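Side-chain contact in type II restriction enzyme MspI (Moraxella sp., PDB 1SA3), which recognises the double-stranded DNA sequence 5'-CCGG-3' and cleaves it after the first cytosine, leaving 5'-phosphate ends: residues E[36-41]-E[114-119]. Numbering follows the deposited sequence.
Sequences KYILDI and VPLNIK. With nucleotides of chain A.
Ile-38 makes every contact within 4.5 Å across this interface: its CG2 packs on Leu-116, while CG1 and CB meet Ile-118. The CG2 methyl, placed anti to the backbone N by a chi1 of -65°, meets Leu-116 CD1 at 4.1 Å. Ile-118 CD1 lies 4.1 Å from Ile-38 CG1 and equally near CB, so it abuts the branch point rather than the chain end. An extended chi2 of 174° sets that methyl far enough from the strand backbone to reach Ile-38. No hydrogen bond crosses the interface, and 116 Å² is buried between segments whose nearest CA atoms, of Ile-38 and Ile-118, stand 8.8 Å apart: a small, apolar junction. The next residue, Lys-119, meets the DNA, its CA 3.5 Å from OP1 of DG6 of chain A. The backbone N of Ile-118 donates a hydrogen bond to Asp-99 OD2; Asp-99 binds the sodium ion with Glu-35 and Asp-84, and the Ile-118 side chain lies about 7 Å from that ion, so the contact borders the PDDEXK-clan metal site. Helix 23-41 thus lies against central strand 111-121 of the five-stranded mixed sheet, while Ile-62 of helix 57-69 and Phe-207 of strand 203-210 also touch Ile-38.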
loop_
_atom_site.group_PDB
_atom_site.type_symbol
_atom_site.label_atom_id
_atom_site.label_comp_id
_atom_site.label_asym_id
_atom_site.label_seq_id
_atom_site.Cartn_x
_atom_site.Cartn_y
_atom_site.Cartn_z
ATOM N N LYS E 36 1.705 -11.502 -8.553
ATOM C CA LYS E 36 1.720 -12.935 -8.803
ATOM C C LYS E 36 2.803 -13.641 -7.990
ATOM O O LYS E 36 2.638 -14.790 -7.594
ATOM C CB LYS E 36 1.921 -13.190 -10.301
ATOM C CG LYS E 36 1.181 -14.405 -10.836
ATOM C CD LYS E 36 2.059 -15.626 -10.867
ATOM C CE LYS E 36 1.372 -16.775 -11.597
ATOM N NZ LYS E 36 2.341 -17.870 -11.891
ATOM N N TYR E 37 3.909 -12.945 -7.747
ATOM C CA TYR E 37 5.021 -13.494 -6.972
ATOM C C TYR E 37 4.514 -13.842 -5.569
ATOM O O TYR E 37 4.826 -14.908 -5.035
ATOM C CB TYR E 37 6.146 -12.458 -6.919
ATOM C CG TYR E 37 7.471 -12.912 -6.328
ATOM C CD1 TYR E 37 7.884 -14.246 -6.382
ATOM C CD2 TYR E 37 8.340 -11.980 -5.770
ATOM C CE1 TYR E 37 9.147 -14.627 -5.887
ATOM C CE2 TYR E 37 9.574 -12.337 -5.286
ATOM C CZ TYR E 37 9.979 -13.661 -5.345
ATOM O OH TYR E 37 11.227 -13.979 -4.869
ATOM N N ILE E 38 3.715 -12.954 -4.981
ATOM C CA ILE E 38 3.158 -13.208 -3.652
ATOM C C ILE E 38 2.144 -14.346 -3.722
ATOM O O ILE E 38 2.161 -15.243 -2.885
ATOM C CB ILE E 38 2.455 -11.946 -3.068
ATOM C CG1 ILE E 38 3.477 -10.832 -2.831
ATOM C CG2 ILE E 38 1.743 -12.284 -1.752
ATOM C CD1 ILE E 38 4.515 -11.139 -1.759
ATOM N N LEU E 39 1.270 -14.318 -4.727
ATOM C CA LEU E 39 0.255 -15.348 -4.872
ATOM C C LEU E 39 0.862 -16.747 -4.978
ATOM O O LEU E 39 0.346 -17.697 -4.379
ATOM C CB LEU E 39 -0.629 -15.065 -6.089
ATOM C CG LEU E 39 -1.472 -13.780 -6.097
ATOM C CD1 LEU E 39 -2.149 -13.635 -7.451
ATOM C CD2 LEU E 39 -2.519 -13.817 -4.994
ATOM N N ASP E 40 1.962 -16.871 -5.714
ATOM C CA ASP E 40 2.613 -18.166 -5.879
ATOM C C ASP E 40 3.324 -18.642 -4.615
ATOM O O ASP E 40 3.316 -19.832 -4.304
ATOM C CB ASP E 40 3.603 -18.119 -7.048
ATOM C CG ASP E 40 2.911 -18.172 -8.402
ATOM O OD1 ASP E 40 1.677 -18.365 -8.435
ATOM O OD2 ASP E 40 3.608 -18.026 -9.432
ATOM N N ILE E 41 3.943 -17.721 -3.884
ATOM C CA ILE E 41 4.627 -18.100 -2.658
ATOM C C ILE E 41 3.602 -18.661 -1.667
ATOM O O ILE E 41 3.894 -19.616 -0.944
ATOM C CB ILE E 41 5.370 -16.891 -2.029
ATOM C CG1 ILE E 41 6.576 -16.518 -2.892
ATOM C CG2 ILE E 41 5.818 -17.228 -0.605
ATOM C CD1 ILE E 41 7.266 -15.222 -2.484
ATOM N N VAL E 114 -6.605 -12.356 4.761
ATOM C CA VAL E 114 -5.681 -11.227 4.778
ATOM C C VAL E 114 -5.682 -10.458 3.460
ATOM O O VAL E 114 -4.967 -10.821 2.518
ATOM C CB VAL E 114 -4.228 -11.676 5.047
ATOM C CG1 VAL E 114 -3.343 -10.453 5.296
ATOM C CG2 VAL E 114 -4.175 -12.619 6.229
ATOM N N PRO E 115 -6.500 -9.394 3.365
ATOM C CA PRO E 115 -6.557 -8.592 2.142
ATOM C C PRO E 115 -5.226 -7.850 2.035
ATOM O O PRO E 115 -4.674 -7.376 3.044
ATOM C CB PRO E 115 -7.751 -7.666 2.390
ATOM C CG PRO E 115 -7.753 -7.512 3.876
ATOM C CD PRO E 115 -7.514 -8.931 4.333
ATOM N N LEU E 116 -4.707 -7.763 0.818
ATOM C CA LEU E 116 -3.413 -7.130 0.602
ATOM C C LEU E 116 -3.417 -6.041 -0.446
ATOM O O LEU E 116 -4.217 -6.060 -1.382
ATOM C CB LEU E 116 -2.394 -8.181 0.139
ATOM C CG LEU E 116 -2.322 -9.580 0.753
ATOM C CD1 LEU E 116 -1.583 -10.508 -0.218
ATOM C CD2 LEU E 116 -1.616 -9.540 2.099
ATOM N N ASN E 117 -2.503 -5.094 -0.286
ATOM C CA ASN E 117 -2.312 -4.049 -1.280
ATOM C C ASN E 117 -0.847 -4.270 -1.672
ATOM O O ASN E 117 0.028 -4.316 -0.810
ATOM C CB ASN E 117 -2.500 -2.652 -0.703
ATOM C CG ASN E 117 -2.264 -1.565 -1.745
ATOM O OD1 ASN E 117 -1.143 -1.097 -1.919
ATOM N ND2 ASN E 117 -3.318 -1.182 -2.457
ATOM N N ILE E 118 -0.584 -4.419 -2.963
ATOM C CA ILE E 118 0.775 -4.698 -3.428
ATOM C C ILE E 118 1.240 -3.725 -4.492
ATOM O O ILE E 118 0.522 -3.472 -5.454
ATOM C CB ILE E 118 0.859 -6.127 -4.012
ATOM C CG1 ILE E 118 0.240 -7.116 -3.022
ATOM C CG2 ILE E 118 2.326 -6.498 -4.307
ATOM C CD1 ILE E 118 0.137 -8.551 -3.540
ATOM N N LYS E 119 2.448 -3.190 -4.317
ATOM C CA LYS E 119 3.014 -2.247 -5.272
ATOM C C LYS E 119 4.496 -2.505 -5.491
ATOM O O LYS E 119 5.134 -3.243 -4.734
ATOM C CB LYS E 119 2.880 -0.807 -4.775
ATOM C CG LYS E 119 1.473 -0.294 -4.598
ATOM C CD LYS E 119 1.505 1.163 -4.100
ATOM C CE LYS E 119 0.125 1.620 -3.668
ATOM N NZ LYS E 119 -0.895 1.421 -4.745
ATOM P P DG A 6 2.660 0.434 -8.867
ATOM O OP1 DG A 6 3.215 -0.901 -8.519
ATOM O OP2 DG A 6 2.283 1.377 -7.775
ATOM O "O5'" DG A 6 3.649 1.205 -9.841
ATOM C "C5'" DG A 6 4.273 2.421 -9.448
ATOM C "C4'" DG A 6 4.942 3.055 -10.642
ATOM O "O4'" DG A 6 3.913 3.820 -11.321
ATOM C "C3'" DG A 6 6.012 4.069 -10.248
ATOM O "O3'" DG A 6 7.340 3.612 -10.430
ATOM C "C2'" DG A 6 5.779 5.264 -11.151
ATOM C "C1'" DG A 6 4.394 5.087 -11.746
ATOM N N9 DG A 6 3.574 6.126 -11.126
ATOM C C8 DG A 6 2.711 5.997 -10.060
ATOM N N7 DG A 6 2.248 7.147 -9.632
ATOM C C5 DG A 6 2.811 8.086 -10.489
ATOM C C6 DG A 6 2.685 9.509 -10.515
ATOM O O6 DG A 6 2.040 10.242 -9.751
ATOM N N1 DG A 6 3.423 10.070 -11.557
ATOM C C2 DG A 6 4.194 9.357 -12.456
ATOM N N2 DG A 6 4.847 10.078 -13.393
ATOM N N3 DG A 6 4.320 8.035 -12.437
ATOM C C4 DG A 6 3.608 7.470 -11.436
#